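Local coordinates for protein exosome complex component Rrp41 (Archaeoglobus fulgidus, PDB 3M7N) that probably serves as the catalytic subunit of the archaeal exosome, degrading RNA from the 3' end and also able to add heteromeric RNA tails, at residues Ser98-Ile101 and Ser102-Lys106. The protein carries 1 engineered substitution. Sequence-based numbering, arbitrary orientation.
Sequences SIEI and SKVSK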
# COMPACT_ATOMS: atom_id res chain seq x y z
N SER E 98 -17.59 -1.00 -10.30
CA SER E 98 -16.69 -2.03 -10.81
C SER E 98 -16.24 -2.94 -9.69
O SER E 98 -16.02 -4.14 -9.89
CB SER E 98 -15.46 -1.42 -11.47
OG SER E 98 -15.81 -0.71 -12.65
N ILE E 99 -16.07 -2.36 -8.50
CA ILE E 99 -15.64 -3.15 -7.36
C ILE E 99 -16.74 -4.16 -6.99
O ILE E 99 -16.48 -5.33 -6.73
CB ILE E 99 -15.25 -2.25 -6.17
CG1 ILE E 99 -13.95 -1.51 -6.51
CG2 ILE E 99 -15.08 -3.08 -4.91
CD1 ILE E 99 -13.56 -0.46 -5.52
N GLU E 100 -17.97 -3.68 -7.00
CA GLU E 100 -19.11 -4.51 -6.68
C GLU E 100 -19.30 -5.61 -7.72
O GLU E 100 -19.50 -6.77 -7.38
CB GLU E 100 -20.36 -3.64 -6.61
CG GLU E 100 -21.30 -4.01 -5.50
CD GLU E 100 -22.55 -4.66 -6.03
OE1 GLU E 100 -23.62 -4.00 -6.02
OE2 GLU E 100 -22.45 -5.83 -6.46
N ILE E 101 -19.22 -5.23 -8.99
CA ILE E 101 -19.36 -6.21 -10.06
C ILE E 101 -18.28 -7.28 -10.00
O ILE E 101 -18.55 -8.47 -10.19
CB ILE E 101 -19.32 -5.53 -11.43
CG1 ILE E 101 -20.56 -4.67 -11.61
CG2 ILE E 101 -19.19 -6.60 -12.52
CD1 ILE E 101 -20.55 -3.80 -12.87
N SER E 102 -17.05 -6.85 -9.73
CA SER E 102 -15.93 -7.77 -9.56
C SER E 102 -16.17 -8.77 -8.41
O SER E 102 -15.87 -9.96 -8.54
CB SER E 102 -14.61 -6.99 -9.32
OG SER E 102 -14.33 -6.08 -10.40
N LYS E 103 -16.70 -8.28 -7.30
CA LYS E 103 -16.91 -9.14 -6.12
C LYS E 103 -17.99 -10.20 -6.38
O LYS E 103 -17.81 -11.37 -6.10
CB LYS E 103 -17.29 -8.28 -4.90
CG LYS E 103 -17.49 -9.06 -3.61
CD LYS E 103 -17.71 -8.10 -2.42
CE LYS E 103 -18.09 -8.83 -1.13
NZ LYS E 103 -19.36 -9.59 -1.33
N VAL E 104 -19.12 -9.77 -6.93
CA VAL E 104 -20.19 -10.73 -7.16
C VAL E 104 -19.84 -11.71 -8.29
O VAL E 104 -20.17 -12.90 -8.21
CB VAL E 104 -21.52 -10.00 -7.36
CG1 VAL E 104 -21.56 -9.30 -8.70
CG2 VAL E 104 -22.65 -10.97 -7.23
N SER E 105 -19.14 -11.24 -9.32
CA SER E 105 -18.62 -12.10 -10.38
C SER E 105 -17.69 -13.14 -9.82
O SER E 105 -17.77 -14.32 -10.19
CB SER E 105 -17.87 -11.31 -11.44
OG SER E 105 -18.72 -10.39 -12.09
N LYS E 106 -16.78 -12.72 -8.95
CA LYS E 106 -15.87 -13.68 -8.33
C LYS E 106 -16.67 -14.73 -7.58
O LYS E 106 -16.36 -15.94 -7.60
CB LYS E 106 -14.91 -12.98 -7.35
CG LYS E 106 -14.01 -13.97 -6.62
CD LYS E 106 -13.22 -13.30 -5.51
CE LYS E 106 -13.89 -13.54 -4.17
NZ LYS E 106 -13.86 -12.31 -3.31
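In successive turns of helix 96-110 a serine hydroxyl hydrogen-bonds back to the carbonyl four residues earlier, Ser102 to Ser98 and Ser105 to Ile101. Ser102 N donates to Ser98 O at 2.9 Å, while Ser102 OG donates a hydrogen bond to the same oxygen at 2.6 Å, the two donors arriving from opposite faces of the carbonyl plane. Holding OG beside its own backbone N (chi1 -57°) turns the hydroxyl back to the preceding turn. Serine suits such a buried or half-buried helix position because its hydroxyl, one carbon from the backbone, reaches that carbonyl and so has its proton taken up without solvent. Ser105 OG likewise donates to Ile101 O, at 2.7 Å from above the carbonyl plane, while Ser105 N donates to the same oxygen at 3.0 Å from the opposite face. In this RNase PH-type domain the serine side of the helix packs against strand 74-81, where Ser102 OG accepts a hydrogen bond from Tyr79 N and Ile101 adds a branched apolar surface on Tyr79. On another side, Val104 CG1 sits 3.5 Å from Ile101 O, and the Val104 side chain packs on Leu203 of strand 197-207. Glu100 and Lys103 bring charge to the subunit boundary, forming salt bridges to Arg107 and Glu104, respectively, of the neighbouring chain, probable exosome complex exonuclease 2, with Lys103 also paired to Glu107 of its own helix.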